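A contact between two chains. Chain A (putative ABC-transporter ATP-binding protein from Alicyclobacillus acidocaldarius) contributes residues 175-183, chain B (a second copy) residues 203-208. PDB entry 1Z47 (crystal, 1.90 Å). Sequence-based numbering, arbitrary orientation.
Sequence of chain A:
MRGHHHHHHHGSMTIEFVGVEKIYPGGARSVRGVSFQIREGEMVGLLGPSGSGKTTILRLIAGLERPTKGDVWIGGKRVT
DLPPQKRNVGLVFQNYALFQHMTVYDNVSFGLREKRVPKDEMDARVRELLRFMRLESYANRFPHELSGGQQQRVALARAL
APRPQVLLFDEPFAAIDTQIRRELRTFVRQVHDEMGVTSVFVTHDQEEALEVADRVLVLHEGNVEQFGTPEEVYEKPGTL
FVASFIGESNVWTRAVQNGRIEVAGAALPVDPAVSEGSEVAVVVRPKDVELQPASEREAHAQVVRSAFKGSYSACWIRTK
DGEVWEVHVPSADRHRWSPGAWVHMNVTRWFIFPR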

# COMPACT_ATOMS: atom_id res chain seq x y z
N ALA A 175 -5.81 1.06 9.74
CA ALA A 175 -5.44 0.42 11.00
C ALA A 175 -5.53 -1.10 10.84
O ALA A 175 -5.63 -1.84 11.82
CB ALA A 175 -6.37 0.91 12.13
N ILE A 176 -5.50 -1.55 9.59
CA ILE A 176 -5.58 -2.97 9.23
C ILE A 176 -4.23 -3.39 8.64
O ILE A 176 -3.51 -2.55 8.09
CB ILE A 176 -6.64 -3.21 8.13
CG1 ILE A 176 -7.07 -4.68 8.11
CG2 ILE A 176 -6.06 -2.87 6.77
CD1 ILE A 176 -8.02 -5.04 9.22
N ASP A 177 -3.88 -4.67 8.75
CA ASP A 177 -2.64 -5.18 8.17
C ASP A 177 -2.83 -5.18 6.65
O ASP A 177 -3.93 -5.49 6.16
CB ASP A 177 -2.35 -6.62 8.63
CG ASP A 177 -1.65 -6.68 9.99
OD1 ASP A 177 -1.40 -5.60 10.59
OD2 ASP A 177 -1.34 -7.80 10.46
N THR A 178 -1.77 -4.84 5.94
CA THR A 178 -1.76 -4.80 4.47
C THR A 178 -2.40 -6.02 3.78
O THR A 178 -3.19 -5.87 2.84
CB THR A 178 -0.31 -4.67 3.95
OG1 THR A 178 0.29 -3.49 4.51
CG2 THR A 178 -0.28 -4.58 2.44
N GLN A 179 -2.06 -7.21 4.23
CA GLN A 179 -2.58 -8.41 3.59
C GLN A 179 -4.09 -8.59 3.78
O GLN A 179 -4.80 -8.99 2.85
CB GLN A 179 -1.84 -9.64 4.13
CG GLN A 179 -2.32 -10.96 3.54
CD GLN A 179 -1.70 -12.15 4.24
OE1 GLN A 179 -1.70 -12.24 5.47
NE2 GLN A 179 -1.18 -13.08 3.47
N ILE A 180 -4.57 -8.32 4.98
CA ILE A 180 -5.99 -8.46 5.25
C ILE A 180 -6.77 -7.35 4.53
O ILE A 180 -7.87 -7.58 4.01
CB ILE A 180 -6.24 -8.46 6.77
CG1 ILE A 180 -5.61 -9.74 7.36
CG2 ILE A 180 -7.74 -8.42 7.07
CD1 ILE A 180 -5.46 -9.74 8.86
N ARG A 181 -6.18 -6.16 4.47
CA ARG A 181 -6.79 -5.03 3.77
C ARG A 181 -7.04 -5.44 2.31
O ARG A 181 -8.09 -5.16 1.73
CB ARG A 181 -5.84 -3.83 3.82
CG ARG A 181 -6.41 -2.47 3.47
CD ARG A 181 -5.35 -1.40 3.77
NE ARG A 181 -5.58 -0.12 3.09
CZ ARG A 181 -6.60 0.71 3.35
NH1 ARG A 181 -7.50 0.39 4.27
NH2 ARG A 181 -6.71 1.84 2.67
N ARG A 182 -6.07 -6.12 1.72
CA ARG A 182 -6.19 -6.56 0.33
C ARG A 182 -7.26 -7.63 0.16
O ARG A 182 -7.99 -7.63 -0.84
CB ARG A 182 -4.84 -7.06 -0.21
CG ARG A 182 -3.81 -5.94 -0.38
CD ARG A 182 -2.61 -6.40 -1.18
NE ARG A 182 -1.40 -5.69 -0.78
CZ ARG A 182 -0.21 -5.82 -1.36
NH1 ARG A 182 -0.05 -6.66 -2.39
NH2 ARG A 182 0.84 -5.12 -0.92
N GLU A 183 -7.35 -8.56 1.11
CA GLU A 183 -8.38 -9.59 1.00
C GLU A 183 -9.72 -8.91 1.17
O GLU A 183 -10.68 -9.24 0.50
CB GLU A 183 -8.21 -10.69 2.06
CG GLU A 183 -6.91 -11.47 1.95
CD GLU A 183 -6.74 -12.48 3.08
OE1 GLU A 183 -5.66 -13.13 3.14
OE2 GLU A 183 -7.67 -12.62 3.91
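Chain B, residues 203-208: THDQEE

Chain B meets the start of a chain A helix with a short loop that itself runs into a helix at Gln206(B). The two segments run in the same direction here: the CA of His204(B) lies 6.0 Å from the CA of Asp177(A), and the CA of Asp205(B) lies 5.4 Å from that of Thr178(A).

Thr203(B), extended and buried, makes no contact with this stretch of chain A; its OG1 accepts from Asp205(B) N at 3.1 Å and so braces the loop. His204(B) (phi/psi -112/10) points toward chain A with chi1 in p. Its ND1 hydrogen-bonds Thr178(A) OG1 at 2.9 Å in the ring plane, while Asp177(A) CA packs over the ring face, 4.1 Å from the centroid. An imidazole suits this place because it offers a polar edge and a flat face at once. The backbone O of His204(B) accepts from a water at 2.7 Å that in turn accepts from Gln179(A) N at 2.9 Å.

Asp205(B), the N-cap, is short enough for OD1 to accept weakly from Glu207(B) N and Glu208(B) N, yet it forms a long salt bridge with Arg182(A) NH2 at 3.9 Å. That NH2 lies 3.6 Å from Gln206(B) NE2; both are donors, and a water accepts weakly from Gln206(B) NE2 and Arg182(A) NH1. Glu208(B) lies out of reach of this stretch.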

# COMPACT_ATOMS: atom_id res chain seq x y z
N THR B 203 7.38 -3.35 9.80
CA THR B 203 6.39 -3.21 8.74
C THR B 203 5.51 -4.45 8.53
O THR B 203 5.94 -5.59 8.73
CB THR B 203 7.07 -2.84 7.39
OG1 THR B 203 6.07 -2.57 6.41
CG2 THR B 203 7.95 -3.96 6.91
N HIS B 204 4.26 -4.22 8.15
CA HIS B 204 3.35 -5.33 7.88
C HIS B 204 3.05 -5.35 6.37
O HIS B 204 2.19 -6.11 5.90
CB HIS B 204 2.06 -5.20 8.71
CG HIS B 204 1.37 -3.87 8.55
ND1 HIS B 204 0.76 -3.48 7.37
CD2 HIS B 204 1.18 -2.85 9.42
CE1 HIS B 204 0.23 -2.28 7.53
NE2 HIS B 204 0.46 -1.88 8.76
N ASP B 205 3.80 -4.53 5.63
CA ASP B 205 3.66 -4.38 4.17
C ASP B 205 4.84 -5.04 3.43
O ASP B 205 5.93 -4.47 3.35
CB ASP B 205 3.63 -2.88 3.81
CG ASP B 205 3.34 -2.64 2.34
OD1 ASP B 205 3.51 -3.58 1.51
OD2 ASP B 205 2.93 -1.50 2.00
N GLN B 206 4.62 -6.21 2.86
CA GLN B 206 5.71 -6.90 2.20
C GLN B 206 6.32 -6.10 1.05
O GLN B 206 7.52 -6.17 0.81
CB GLN B 206 5.26 -8.29 1.74
CG GLN B 206 4.08 -8.34 0.77
CD GLN B 206 4.47 -8.02 -0.66
OE1 GLN B 206 5.54 -8.43 -1.14
NE2 GLN B 206 3.60 -7.32 -1.37
N GLU B 207 5.51 -5.31 0.35
CA GLU B 207 6.05 -4.53 -0.76
C GLU B 207 7.08 -3.54 -0.26
O GLU B 207 8.13 -3.37 -0.86
CB GLU B 207 4.93 -3.78 -1.49
CG GLU B 207 5.27 -3.43 -2.94
CD GLU B 207 5.15 -1.96 -3.23
OE1 GLU B 207 6.08 -1.21 -2.86
OE2 GLU B 207 4.12 -1.54 -3.81
N GLU B 208 6.77 -2.88 0.86
CA GLU B 208 7.70 -1.92 1.45
C GLU B 208 9.01 -2.61 1.83
O GLU B 208 10.10 -2.06 1.63
CB GLU B 208 7.09 -1.28 2.70
CG GLU B 208 8.06 -0.36 3.43
CD GLU B 208 7.48 0.25 4.70
OE1 GLU B 208 6.65 -0.39 5.38
OE2 GLU B 208 7.89 1.39 5.04
O HOH W 1 0.00 -7.65 6.24
O HOH W 2 2.53 -5.95 -4.37